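Local coordinates for p-47 protein (PDB 6EKT) that may form part of a progenitor toxin complex that protects botulinum neurotoxin in the host gut, and resembles tubular lipid-binding (TULIP) proteins in fold, at residues 28-33 against 229-234; 105-110 against 156-161; 137-142 against 164-169; 176-181 against 209-214; 216-221 against 275-280. All blocks are in the same frame, centred on the assembly; numbering follows the deposited sequence.

Interaction 1. Residues 28-33 against 229-234; sequences DIVYGC and GNILGN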
# COMPACT_ATOMS: atom_id res chain seq x y z
N ASP A 28 -2.78 -0.67 -7.65
CA ASP A 28 -2.08 -1.86 -7.13
C ASP A 28 -1.51 -1.73 -5.73
O ASP A 28 -1.71 -2.61 -4.89
CB ASP A 28 -0.97 -2.33 -8.10
CG ASP A 28 -1.50 -2.71 -9.45
OD1 ASP A 28 -2.67 -3.20 -9.55
OD2 ASP A 28 -0.79 -2.48 -10.42
N ILE A 29 -0.75 -0.65 -5.48
CA ILE A 29 -0.16 -0.42 -4.16
C ILE A 29 -0.30 1.04 -3.88
O ILE A 29 0.01 1.88 -4.74
CB ILE A 29 1.35 -0.82 -4.05
CG1 ILE A 29 1.59 -2.23 -4.61
CG2 ILE A 29 1.82 -0.71 -2.59
CD1 ILE A 29 3.06 -2.67 -4.64
N VAL A 30 -0.79 1.34 -2.68
CA VAL A 30 -1.04 2.74 -2.27
C VAL A 30 -0.17 2.99 -1.04
O VAL A 30 -0.14 2.14 -0.13
CB VAL A 30 -2.54 2.98 -1.96
CG1 VAL A 30 -2.77 4.41 -1.48
CG2 VAL A 30 -3.38 2.74 -3.19
N TYR A 31 0.54 4.13 -1.03
CA TYR A 31 1.43 4.49 0.06
C TYR A 31 0.95 5.77 0.71
O TYR A 31 0.59 6.70 0.00
CB TYR A 31 2.84 4.72 -0.48
CG TYR A 31 3.40 3.56 -1.29
CD1 TYR A 31 3.10 3.43 -2.65
CD2 TYR A 31 4.26 2.62 -0.70
CE1 TYR A 31 3.62 2.38 -3.40
CE2 TYR A 31 4.79 1.55 -1.44
CZ TYR A 31 4.48 1.45 -2.79
OH TYR A 31 4.97 0.42 -3.53
N GLY A 32 0.95 5.82 2.04
CA GLY A 32 0.53 7.05 2.75
C GLY A 32 1.41 7.51 3.89
O GLY A 32 2.04 6.69 4.58
N CYS A 33 1.46 8.83 4.09
CA CYS A 33 2.17 9.44 5.22
C CYS A 33 1.37 10.60 5.78
O CYS A 33 0.77 11.38 5.03
CB CYS A 33 3.58 9.91 4.84
SG CYS A 33 4.59 10.52 6.22
N GLY A 229 -8.81 6.33 3.13
CA GLY A 229 -8.21 6.97 4.32
C GLY A 229 -7.87 6.02 5.47
O GLY A 229 -7.00 6.33 6.30
N ASN A 230 -8.54 4.87 5.52
CA ASN A 230 -8.27 3.85 6.56
C ASN A 230 -6.88 3.23 6.46
O ASN A 230 -6.43 2.55 7.39
CB ASN A 230 -9.39 2.78 6.62
CG ASN A 230 -10.70 3.35 7.16
OD1 ASN A 230 -10.70 4.12 8.11
ND2 ASN A 230 -11.84 2.98 6.54
N ILE A 231 -6.17 3.49 5.36
CA ILE A 231 -4.75 3.12 5.24
C ILE A 231 -3.95 3.72 6.39
O ILE A 231 -3.05 3.08 6.94
CB ILE A 231 -4.15 3.51 3.88
CG1 ILE A 231 -4.83 2.71 2.77
CG2 ILE A 231 -2.63 3.30 3.86
CD1 ILE A 231 -4.48 3.17 1.37
N LEU A 232 -4.31 4.95 6.77
CA LEU A 232 -3.67 5.57 7.93
C LEU A 232 -4.58 5.55 9.16
O LEU A 232 -4.48 6.43 10.03
CB LEU A 232 -3.11 6.97 7.59
CG LEU A 232 -1.96 6.93 6.56
CD1 LEU A 232 -1.53 8.30 6.06
CD2 LEU A 232 -0.74 6.23 7.12
N GLY A 233 -5.42 4.51 9.24
CA GLY A 233 -6.27 4.26 10.43
C GLY A 233 -5.45 3.99 11.69
O GLY A 233 -4.23 3.81 11.61
N ASN A 234 -6.12 3.94 12.85
CA ASN A 234 -5.47 3.71 14.17
C ASN A 234 -4.38 4.77 14.43
O ASN A 234 -3.38 4.45 15.08
CB ASN A 234 -4.81 2.31 14.30
CG ASN A 234 -5.73 1.14 13.93
OD1 ASN A 234 -6.71 0.86 14.62
ND2 ASN A 234 -5.34 0.40 12.89
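Val30 and Ile231 meet at about a right angle, methyl against methyl. CG1 of Val30 lies 3.5 Å from CD1 of Ile231, the end of the isoleucine chain. Both CB atoms point into the contact. CG1 of Val30 stands anti to its backbone N (chi1 178°), and this turns that methyl to the isoleucine.

Leu232 meets backbone instead of a side chain. Its two methyls lie over the peptide that joins Gly32 to Cys33. CD1 is 3.6 Å from Cys33 N and 3.7 Å from Gly32 C, while CD2 sits 3.8 Å from Gly32 O. Gly32 has no side chain, so the leucine comes down on the strand itself. The two alpha carbons, Gly32 CA and Leu232 CA, are 6.8 Å apart. Cys33 directs its CB the other way, and its side chain touches Trp413.

Ile231 closes a short 3-10 turn, 229-231, and Leu232 follows it. Leu232 N bonds back to Gly229 O at 3.1 Å. The turn belongs to the loop between strands 208-214 and 238-242, and it covers one face of strand 29-34. Ile231 also touches Leu241, and Leu232 touches Tyr208.

The contact is buried and apolar. The loop is therefore held to the sheet here by shape and burial of hydrocarbon, while the Ile231 carbonyl finds its partner in Gln433.

Interaction 2. Residues 105-110 against 156-161; sequences INPVLE and FYFNKL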
# COMPACT_ATOMS: atom_id res chain seq x y z
N ILE A 105 3.13 38.88 8.01
CA ILE A 105 2.20 38.50 6.92
C ILE A 105 2.26 36.97 6.74
O ILE A 105 3.35 36.37 6.74
CB ILE A 105 2.48 39.31 5.61
CG1 ILE A 105 1.86 40.72 5.68
CG2 ILE A 105 1.91 38.62 4.37
CD1 ILE A 105 2.41 41.63 6.75
N ASN A 106 1.07 36.37 6.59
CA ASN A 106 0.90 34.91 6.65
C ASN A 106 0.07 34.38 5.46
O ASN A 106 -1.13 34.08 5.60
CB ASN A 106 0.30 34.54 8.02
CG ASN A 106 0.33 33.05 8.30
OD1 ASN A 106 1.05 32.28 7.65
ND2 ASN A 106 -0.46 32.63 9.30
N PRO A 107 0.71 34.26 4.26
CA PRO A 107 0.00 33.81 3.06
C PRO A 107 -0.35 32.33 3.10
O PRO A 107 0.35 31.52 3.74
CB PRO A 107 1.01 34.07 1.93
CG PRO A 107 2.05 35.00 2.52
CD PRO A 107 2.12 34.56 3.96
N VAL A 108 -1.45 31.99 2.44
CA VAL A 108 -1.82 30.60 2.20
C VAL A 108 -1.76 30.37 0.70
O VAL A 108 -2.47 31.03 -0.08
CB VAL A 108 -3.23 30.27 2.75
CG1 VAL A 108 -3.56 28.79 2.54
CG2 VAL A 108 -3.33 30.64 4.23
N LEU A 109 -0.88 29.45 0.31
CA LEU A 109 -0.72 29.09 -1.07
C LEU A 109 -1.15 27.64 -1.29
O LEU A 109 -1.30 26.86 -0.33
CB LEU A 109 0.74 29.26 -1.51
CG LEU A 109 1.44 30.58 -1.15
CD1 LEU A 109 2.93 30.53 -1.46
CD2 LEU A 109 0.79 31.73 -1.89
N GLU A 110 -1.35 27.30 -2.55
CA GLU A 110 -1.40 25.91 -2.97
C GLU A 110 -0.32 25.69 -4.01
O GLU A 110 -0.23 26.44 -4.98
CB GLU A 110 -2.78 25.53 -3.50
CG GLU A 110 -3.72 25.12 -2.39
CD GLU A 110 -5.07 24.62 -2.87
OE1 GLU A 110 -6.01 24.68 -2.07
OE2 GLU A 110 -5.20 24.16 -4.04
N PHE A 156 -2.98 43.59 -4.17
CA PHE A 156 -2.86 43.36 -5.61
C PHE A 156 -1.39 43.24 -6.02
O PHE A 156 -1.00 42.26 -6.69
CB PHE A 156 -3.56 44.49 -6.38
CG PHE A 156 -3.74 44.21 -7.84
CD1 PHE A 156 -4.83 43.46 -8.29
CD2 PHE A 156 -2.81 44.67 -8.78
CE1 PHE A 156 -4.99 43.16 -9.64
CE2 PHE A 156 -2.97 44.39 -10.13
CZ PHE A 156 -4.06 43.64 -10.56
N TYR A 157 -0.59 44.23 -5.61
CA TYR A 157 0.85 44.22 -5.92
C TYR A 157 1.63 43.11 -5.22
O TYR A 157 2.56 42.51 -5.81
CB TYR A 157 1.49 45.59 -5.70
CG TYR A 157 1.09 46.57 -6.78
CD1 TYR A 157 1.56 46.42 -8.10
CD2 TYR A 157 0.21 47.62 -6.50
CE1 TYR A 157 1.18 47.31 -9.11
CE2 TYR A 157 -0.18 48.51 -7.50
CZ TYR A 157 0.31 48.36 -8.80
OH TYR A 157 -0.10 49.25 -9.77
N PHE A 158 1.24 42.82 -3.98
CA PHE A 158 1.86 41.75 -3.22
C PHE A 158 1.68 40.39 -3.94
O PHE A 158 2.64 39.63 -4.08
CB PHE A 158 1.32 41.69 -1.78
CG PHE A 158 1.83 40.50 -0.99
CD1 PHE A 158 3.16 40.43 -0.57
CD2 PHE A 158 0.97 39.44 -0.67
CE1 PHE A 158 3.64 39.34 0.15
CE2 PHE A 158 1.44 38.35 0.06
CZ PHE A 158 2.77 38.29 0.47
N ASN A 159 0.45 40.12 -4.39
CA ASN A 159 0.15 38.86 -5.08
C ASN A 159 1.01 38.66 -6.30
O ASN A 159 1.53 37.56 -6.51
CB ASN A 159 -1.33 38.80 -5.48
CG ASN A 159 -2.23 38.64 -4.28
OD1 ASN A 159 -1.76 38.32 -3.17
ND2 ASN A 159 -3.53 38.90 -4.47
N LYS A 160 1.15 39.72 -7.10
CA LYS A 160 1.99 39.68 -8.28
C LYS A 160 3.45 39.42 -7.92
O LYS A 160 4.08 38.54 -8.50
CB LYS A 160 1.83 40.96 -9.09
CG LYS A 160 2.58 40.96 -10.41
CD LYS A 160 3.87 41.78 -10.31
CE LYS A 160 4.51 41.99 -11.68
NZ LYS A 160 5.97 42.23 -11.53
N LEU A 161 3.97 40.18 -6.95
CA LEU A 161 5.39 40.08 -6.58
C LEU A 161 5.73 38.79 -5.83
O LEU A 161 6.86 38.32 -5.92
CB LEU A 161 5.85 41.31 -5.79
CG LEU A 161 5.93 42.61 -6.60
CD1 LEU A 161 6.06 43.82 -5.69
CD2 LEU A 161 7.13 42.54 -7.55
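In the N-terminal domain, the helix 152-168 packs against the sheet that contains strand 108-118, and Phe158 of that helix reaches the residues leading into this strand. The fold of this domain closely matches the N-terminal part of OrfX2 from the same locus. The contact is small and rests on one aromatic carbon. Phe158 CZ, the far end of the ring, lies 3.9 Å from Pro107 CG and 4.0 Å from Ile105 CG2.

The two partners approach differently. Pro107 CG sits at the ring edge, near the ring plane, and the proline crosses the phenylalanine at about a right angle. Ile105 offers its CG2 branch obliquely, and the two side chains run past each other in opposite directions. Phe158 CG is anti to the backbone N (chi1 174°), which sends the ring off the helix toward the loop that leads into strand 108-118. In Ile105 the CG1 arm leads away, so the shorter branch does the touching. The backbones stay well apart, with Pro107 CA and Asn159 CA separated by 9.6 Å. The ring bridges the gap.

All three touching residues are buried. Leu102 and Leu150, both in loops, also touch Phe158. One turn further along the helix, Leu162 touches Pro107 and Leu109. Strand 81-88 borders strand 108-118 on one side, where Thr86 touches Pro107, and strand 124-141 borders it on the other.

Interaction 3. Residues 137-142 against 164-169; sequences DDIKII and NAFIQN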
# COMPACT_ATOMS: atom_id res chain seq x y z
N ASP A 137 -0.80 27.38 -13.33
CA ASP A 137 -1.26 27.67 -11.98
C ASP A 137 -0.67 26.71 -10.93
O ASP A 137 -1.35 26.29 -9.98
CB ASP A 137 -2.79 27.67 -11.93
CG ASP A 137 -3.39 28.82 -12.72
OD1 ASP A 137 -3.08 29.99 -12.42
OD2 ASP A 137 -4.20 28.52 -13.62
N ASP A 138 0.61 26.39 -11.09
CA ASP A 138 1.23 25.43 -10.17
C ASP A 138 1.42 26.04 -8.81
O ASP A 138 1.53 25.31 -7.83
CB ASP A 138 2.55 24.91 -10.73
CG ASP A 138 2.34 23.89 -11.84
OD1 ASP A 138 1.19 23.54 -12.14
OD2 ASP A 138 3.36 23.45 -12.42
N ILE A 139 1.44 27.38 -8.76
CA ILE A 139 1.30 28.14 -7.53
C ILE A 139 0.00 28.93 -7.61
O ILE A 139 -0.20 29.68 -8.58
CB ILE A 139 2.46 29.14 -7.29
CG1 ILE A 139 3.81 28.42 -7.31
CG2 ILE A 139 2.26 29.90 -5.97
CD1 ILE A 139 4.99 29.36 -7.52
N LYS A 140 -0.84 28.77 -6.59
CA LYS A 140 -2.07 29.52 -6.43
C LYS A 140 -2.01 30.25 -5.11
O LYS A 140 -1.52 29.71 -4.12
CB LYS A 140 -3.31 28.62 -6.43
CG LYS A 140 -3.49 27.78 -7.69
CD LYS A 140 -4.82 27.02 -7.66
CE LYS A 140 -4.77 25.87 -6.67
NZ LYS A 140 -6.08 25.17 -6.49
N ILE A 141 -2.49 31.50 -5.12
CA ILE A 141 -2.68 32.25 -3.89
C ILE A 141 -4.09 32.00 -3.38
O ILE A 141 -5.08 32.36 -4.04
CB ILE A 141 -2.37 33.76 -4.08
CG1 ILE A 141 -0.91 33.92 -4.53
CG2 ILE A 141 -2.66 34.53 -2.79
CD1 ILE A 141 -0.53 35.31 -5.01
N ILE A 142 -4.18 31.38 -2.21
CA ILE A 142 -5.46 31.12 -1.55
C ILE A 142 -5.87 32.35 -0.74
O ILE A 142 -6.95 32.88 -0.97
CB ILE A 142 -5.41 29.82 -0.70
CG1 ILE A 142 -4.92 28.63 -1.55
CG2 ILE A 142 -6.77 29.50 -0.07
CD1 ILE A 142 -5.69 28.38 -2.85
N ASN A 164 6.24 36.27 -8.56
CA ASN A 164 7.52 36.60 -9.17
C ASN A 164 8.64 36.00 -8.36
O ASN A 164 9.52 35.32 -8.91
CB ASN A 164 7.74 38.11 -9.25
CG ASN A 164 7.12 38.75 -10.48
OD1 ASN A 164 6.64 39.87 -10.40
ND2 ASN A 164 7.15 38.06 -11.61
N ALA A 165 8.60 36.25 -7.04
CA ALA A 165 9.65 35.82 -6.14
C ALA A 165 9.73 34.27 -6.03
O ALA A 165 10.82 33.70 -6.08
CB ALA A 165 9.48 36.47 -4.77
N PHE A 166 8.58 33.61 -5.94
CA PHE A 166 8.58 32.13 -5.88
C PHE A 166 9.19 31.51 -7.13
O PHE A 166 10.14 30.73 -7.02
CB PHE A 166 7.17 31.57 -5.59
CG PHE A 166 6.85 31.49 -4.12
CD1 PHE A 166 6.81 32.63 -3.33
CD2 PHE A 166 6.59 30.25 -3.52
CE1 PHE A 166 6.53 32.56 -1.97
CE2 PHE A 166 6.32 30.16 -2.16
CZ PHE A 166 6.27 31.32 -1.38
N ILE A 167 8.69 31.89 -8.30
CA ILE A 167 9.19 31.32 -9.56
C ILE A 167 10.68 31.61 -9.74
O ILE A 167 11.45 30.69 -10.05
CB ILE A 167 8.34 31.73 -10.79
CG1 ILE A 167 6.97 31.04 -10.72
CG2 ILE A 167 9.04 31.38 -12.10
CD1 ILE A 167 5.87 31.75 -11.49
N GLN A 168 11.11 32.84 -9.48
CA GLN A 168 12.53 33.17 -9.64
C GLN A 168 13.45 32.42 -8.66
O GLN A 168 14.61 32.19 -8.98
CB GLN A 168 12.77 34.69 -9.61
CG GLN A 168 14.09 35.09 -10.24
CD GLN A 168 14.52 36.47 -9.82
OE1 GLN A 168 14.96 36.66 -8.69
NE2 GLN A 168 14.37 37.44 -10.71
N ASN A 169 12.92 32.02 -7.50
CA ASN A 169 13.71 31.35 -6.46
C ASN A 169 13.42 29.85 -6.35
O ASN A 169 13.73 29.22 -5.33
CB ASN A 169 13.46 32.01 -5.12
CG ASN A 169 14.13 33.35 -4.99
OD1 ASN A 169 15.30 33.44 -4.63
ND2 ASN A 169 13.39 34.41 -5.27
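The terminal methyl of Ile139 carries this whole contact. CD1 lies 3.7 Å from CB of Phe166 and 4.1 Å from CG1 of Ile167. It therefore reaches two successive residues of helix 152-168, which lies against the sheet of strands 108-118 and 124-141. The phenylalanine is met at its CB, close to the helix backbone, and the methyl stands oblique to the ring. Ile139 has CG1 anti to its carbonyl carbon (chi1 -56°) and then an extended end (chi2 162°), so the chain stretches from strand 124-141 to the helix. The alpha carbons of Ile139 and Phe166 are 8.5 Å apart.

The Phe166 side is the tight one. Both Ile139 and Phe166 are buried, and the Phe166 ring stacks edge-to-face with Phe53. Leu109 also touches that ring, and Met66 touches the Phe166 side chain. The Ile167 side is looser. Its CB does not point at the strand, only its end comes nearer, and the residue is partly open to solvent.

Asn169, the first residue to leave helical geometry, turns its amide back on the last turn. Asn169 ND2 gives an almost straight bond to Ala165 O, 2.8 Å long with an N-H...O angle of 167°. The same nitrogen also bonds to Leu54 O.

Across the contact the chemistry is hydrocarbon alone. It fixes no direction as a bond would, and its hold comes from burying Ile139 against the helix.

Interaction 4. Residues 176-181 against 209-214; sequences IFASLN and LFILSV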
# COMPACT_ATOMS: atom_id res chain seq x y z
N ILE A 176 12.41 16.98 -0.48
CA ILE A 176 11.98 15.68 -1.03
C ILE A 176 10.86 15.17 -0.14
O ILE A 176 11.10 14.77 1.01
CB ILE A 176 13.13 14.62 -1.05
CG1 ILE A 176 14.40 15.13 -1.77
CG2 ILE A 176 12.64 13.28 -1.60
CD1 ILE A 176 14.19 15.69 -3.17
N PHE A 177 9.63 15.20 -0.66
CA PHE A 177 8.49 14.62 0.06
C PHE A 177 8.58 13.11 0.17
O PHE A 177 8.26 12.55 1.21
CB PHE A 177 7.16 15.06 -0.56
CG PHE A 177 6.86 16.52 -0.33
CD1 PHE A 177 6.30 16.95 0.88
CD2 PHE A 177 7.16 17.47 -1.30
CE1 PHE A 177 6.05 18.30 1.12
CE2 PHE A 177 6.93 18.82 -1.07
CZ PHE A 177 6.37 19.24 0.14
N ALA A 178 9.03 12.47 -0.91
CA ALA A 178 9.20 11.02 -0.97
C ALA A 178 10.19 10.73 -2.07
O ALA A 178 10.24 11.44 -3.09
CB ALA A 178 7.87 10.31 -1.25
N SER A 179 11.02 9.71 -1.84
CA SER A 179 11.80 9.15 -2.92
C SER A 179 11.09 7.88 -3.37
O SER A 179 10.51 7.15 -2.55
CB SER A 179 13.21 8.87 -2.43
OG SER A 179 13.85 7.94 -3.28
N LEU A 180 11.11 7.64 -4.68
CA LEU A 180 10.47 6.48 -5.29
C LEU A 180 11.52 5.65 -6.00
O LEU A 180 12.25 6.17 -6.85
CB LEU A 180 9.38 6.95 -6.28
CG LEU A 180 8.57 5.93 -7.11
CD1 LEU A 180 7.18 6.48 -7.45
CD2 LEU A 180 9.29 5.45 -8.37
N ASN A 181 11.59 4.35 -5.67
CA ASN A 181 12.50 3.43 -6.33
C ASN A 181 11.83 2.73 -7.50
O ASN A 181 10.88 1.99 -7.31
CB ASN A 181 13.03 2.37 -5.33
CG ASN A 181 13.94 2.97 -4.27
OD1 ASN A 181 14.88 3.68 -4.58
ND2 ASN A 181 13.66 2.66 -3.01
N LEU A 209 -0.87 12.44 2.95
CA LEU A 209 -0.27 12.47 1.61
C LEU A 209 -0.24 11.03 1.13
O LEU A 209 0.22 10.13 1.87
CB LEU A 209 1.16 13.03 1.63
CG LEU A 209 1.38 14.56 1.75
CD1 LEU A 209 1.13 15.00 3.18
CD2 LEU A 209 2.80 14.95 1.36
N PHE A 210 -0.73 10.81 -0.09
CA PHE A 210 -0.78 9.47 -0.68
C PHE A 210 -0.07 9.42 -2.01
O PHE A 210 -0.11 10.39 -2.76
CB PHE A 210 -2.24 9.01 -0.86
CG PHE A 210 -2.90 8.54 0.40
CD1 PHE A 210 -2.52 7.33 0.99
CD2 PHE A 210 -3.93 9.29 0.98
CE1 PHE A 210 -3.14 6.89 2.16
CE2 PHE A 210 -4.57 8.85 2.15
CZ PHE A 210 -4.17 7.65 2.74
N ILE A 211 0.56 8.28 -2.29
CA ILE A 211 1.05 7.97 -3.65
C ILE A 211 0.30 6.72 -4.07
O ILE A 211 0.32 5.70 -3.36
CB ILE A 211 2.60 7.75 -3.68
CG1 ILE A 211 3.33 9.07 -3.41
CG2 ILE A 211 3.05 7.15 -5.02
CD1 ILE A 211 4.81 8.92 -3.03
N LEU A 212 -0.37 6.80 -5.21
CA LEU A 212 -1.12 5.69 -5.80
C LEU A 212 -0.26 5.11 -6.91
O LEU A 212 0.24 5.87 -7.74
CB LEU A 212 -2.45 6.21 -6.38
CG LEU A 212 -3.62 6.55 -5.45
CD1 LEU A 212 -3.27 7.34 -4.20
CD2 LEU A 212 -4.73 7.25 -6.21
N SER A 213 -0.10 3.77 -6.96
CA SER A 213 0.76 3.17 -7.99
C SER A 213 0.11 1.99 -8.69
O SER A 213 -0.69 1.26 -8.09
CB SER A 213 2.13 2.72 -7.42
OG SER A 213 2.02 1.54 -6.61
N VAL A 214 0.51 1.79 -9.95
CA VAL A 214 0.29 0.53 -10.65
C VAL A 214 1.65 -0.08 -11.02
O VAL A 214 2.59 0.65 -11.32
CB VAL A 214 -0.63 0.76 -11.88
CG1 VAL A 214 -0.60 -0.41 -12.83
CG2 VAL A 214 -2.07 0.94 -11.40
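The segments 176-181 and 209-214 are layered one over the other, with alpha carbons 9.2 Å apart at Phe177 and Leu209 and 9.1 Å apart at Ala178 and Ile211. That spacing suits side chains meeting between two sheets. It is too wide for backbone bonding.

Two pairs make the touch. Ala178 CB meets Ile211 CD1 at 3.8 Å. The alanine has just one methyl to offer, so the isoleucine supplies most of the reach. Its CG1 arm lies anti to the carbonyl carbon (chi1 -68°) and extends on through chi2, 163°, toward the opposite strand. The second pair is Phe177 and Leu209, which cross at about a right angle. Leu209 CD2 comes within 4.1 Å of Phe177 CD1, and it approaches the ring obliquely. Leu180 also directs its CB at strand 208-214 and is partly covered by it, but stays farther off.

Strand 208-214 belongs to the antiparallel sheet that also holds strands 193-199 and 29-34. Strand 178-181 belongs to another antiparallel sheet, between strands 124-141 and 411-413. The contact thus joins two sheets face to face in the middle of this elongated, TULIP-like protein.

Neighbours fill in round both pairs. Trp413 touches both Ala178 and Ile211. The Phe177 ring makes edge-to-face stacks with Tyr175 and Phe129. Phe196 and Tyr198 of strand 193-199 touch Leu209, and Phe194 touches Leu180.

Interaction 5. Residues 216-221 against 275-280; sequences TNRDIS and SDTTGR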
# COMPACT_ATOMS: atom_id res chain seq x y z
N THR A 216 2.15 -2.45 -13.49
CA THR A 216 2.20 -2.79 -14.94
C THR A 216 1.92 -1.54 -15.76
O THR A 216 1.59 -0.48 -15.21
CB THR A 216 1.16 -3.86 -15.33
OG1 THR A 216 -0.16 -3.28 -15.31
CG2 THR A 216 1.19 -5.05 -14.40
N ASN A 217 2.00 -1.65 -17.09
CA ASN A 217 1.73 -0.51 -17.97
C ASN A 217 0.28 -0.39 -18.44
O ASN A 217 -0.01 0.27 -19.45
CB ASN A 217 2.70 -0.51 -19.16
CG ASN A 217 4.09 -0.06 -18.77
OD1 ASN A 217 5.06 -0.76 -19.02
ND2 ASN A 217 4.19 1.13 -18.17
N ARG A 218 -0.64 -0.99 -17.68
CA ARG A 218 -2.05 -0.87 -18.02
C ARG A 218 -2.52 0.59 -18.02
O ARG A 218 -1.92 1.44 -17.38
CB ARG A 218 -2.91 -1.77 -17.10
CG ARG A 218 -2.92 -1.43 -15.62
CD ARG A 218 -3.79 -2.47 -14.93
NE ARG A 218 -3.74 -2.46 -13.46
CZ ARG A 218 -4.57 -1.81 -12.67
NH1 ARG A 218 -4.44 -1.91 -11.35
NH2 ARG A 218 -5.53 -1.04 -13.19
N ASP A 219 -3.58 0.86 -18.78
CA ASP A 219 -4.19 2.18 -18.87
C ASP A 219 -4.65 2.68 -17.49
O ASP A 219 -5.45 2.02 -16.83
CB ASP A 219 -5.38 2.08 -19.85
CG ASP A 219 -6.00 3.42 -20.19
OD1 ASP A 219 -5.39 4.48 -19.95
OD2 ASP A 219 -7.13 3.41 -20.72
N ILE A 220 -4.12 3.82 -17.06
CA ILE A 220 -4.51 4.45 -15.78
C ILE A 220 -5.41 5.68 -16.01
O ILE A 220 -5.98 6.23 -15.06
CB ILE A 220 -3.29 4.81 -14.88
CG1 ILE A 220 -2.43 5.90 -15.52
CG2 ILE A 220 -2.47 3.57 -14.53
CD1 ILE A 220 -1.58 6.68 -14.53
N SER A 221 -5.55 6.10 -17.28
CA SER A 221 -6.28 7.33 -17.62
C SER A 221 -7.75 7.31 -17.17
O SER A 221 -8.34 8.37 -16.96
CB SER A 221 -6.18 7.63 -19.13
OG SER A 221 -6.90 6.67 -19.87
N SER A 275 -10.21 -9.52 -11.71
CA SER A 275 -10.17 -8.10 -12.16
C SER A 275 -8.70 -7.68 -12.14
O SER A 275 -7.82 -8.51 -11.87
CB SER A 275 -11.01 -7.16 -11.27
OG SER A 275 -10.41 -6.96 -10.00
N ASP A 276 -8.40 -6.40 -12.43
CA ASP A 276 -7.02 -5.92 -12.32
C ASP A 276 -6.45 -6.05 -10.91
O ASP A 276 -5.23 -6.19 -10.73
CB ASP A 276 -6.92 -4.47 -12.78
CG ASP A 276 -7.13 -4.32 -14.27
OD1 ASP A 276 -6.41 -4.99 -15.04
OD2 ASP A 276 -8.05 -3.57 -14.66
N THR A 277 -7.32 -6.03 -9.92
CA THR A 277 -6.86 -5.99 -8.54
C THR A 277 -7.34 -7.14 -7.65
O THR A 277 -7.00 -7.16 -6.47
CB THR A 277 -7.24 -4.66 -7.87
OG1 THR A 277 -8.66 -4.56 -7.88
CG2 THR A 277 -6.58 -3.45 -8.62
N THR A 278 -8.11 -8.08 -8.21
CA THR A 278 -8.63 -9.22 -7.44
C THR A 278 -8.34 -10.56 -8.12
O THR A 278 -8.05 -10.63 -9.32
CB THR A 278 -10.16 -9.11 -7.18
OG1 THR A 278 -10.85 -9.07 -8.42
CG2 THR A 278 -10.51 -7.89 -6.32
N GLY A 279 -8.41 -11.64 -7.33
CA GLY A 279 -8.22 -12.98 -7.88
C GLY A 279 -8.49 -14.08 -6.88
O GLY A 279 -8.95 -13.83 -5.76
N ARG A 280 -8.18 -15.30 -7.30
CA ARG A 280 -8.29 -16.48 -6.43
C ARG A 280 -7.22 -17.47 -6.84
O ARG A 280 -6.61 -17.32 -7.89
CB ARG A 280 -9.71 -17.09 -6.52
CG ARG A 280 -10.12 -17.48 -7.91
CD ARG A 280 -11.63 -17.66 -8.06
NE ARG A 280 -11.90 -18.05 -9.43
CZ ARG A 280 -11.77 -19.29 -9.91
NH1 ARG A 280 -11.43 -20.30 -9.11
NH2 ARG A 280 -12.01 -19.51 -11.20
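Arg218, in the loop after strand 208-214, reaches across to Asp276 and Thr277 in the turn leading into strand 279-288. Its CB points to the other segment. CG lies between the backbone N and the carbonyl carbon (chi1 64°), and the chain then runs extended to NE. CD is the first atom to touch, 3.6 Å from Asp276 OD1. NE lies 3.8 Å from Asp276 CB. CZ comes closest to that carbon, at 3.6 Å, with Asp276 CB standing over the centre of one guanidinium face. The carboxylate follows the same tilt, and the two planes are 3° apart, stacked. At the tip, NH1 lies 3.8 Å from Thr277 CG2. NH2 is 3.9 Å from Asp276 OD2, a long salt bridge in which the oxygen sits well out of the guanidinium plane.

NH1 has its stronger partners elsewhere: a salt bridge to Asp28 OD1 and a hydrogen bond to Gly26 O. Ser275 OG accepts from Thr277 N, an ST turn round Asp276.

Asp276 is exposed and meets the arginine through charge and stacking, with no N-H aimed at its oxygen. Its attraction is probably weakened by solvent. Asp28 therefore probably does more to fix the guanidinium.

Overall arrangement
Interactions 2, 3 and 4 nest inside interaction 1, the widest span along the chain. Interactions 2 and 3 cross each other, and both close before interaction 4 opens; interaction 5 crosses interaction 1 and closes last. Interactions 2 and 3 share helix 152-168 and neighbouring strands 108-118 and 124-141, centres 9 Å apart. They lie in the N-terminal domain, at least 30 Å from interaction 1 between centres. Interaction 4 reaches their sheet through strand 178-181. Interactions 1 and 4 sit on neighbouring strands 29-34 and 208-214, centres 12 Å apart. The centre of interaction 5 is 19 Å from both, and Asp28 ties it to interaction 1. Together they trace the middle and one end of an elongated molecule.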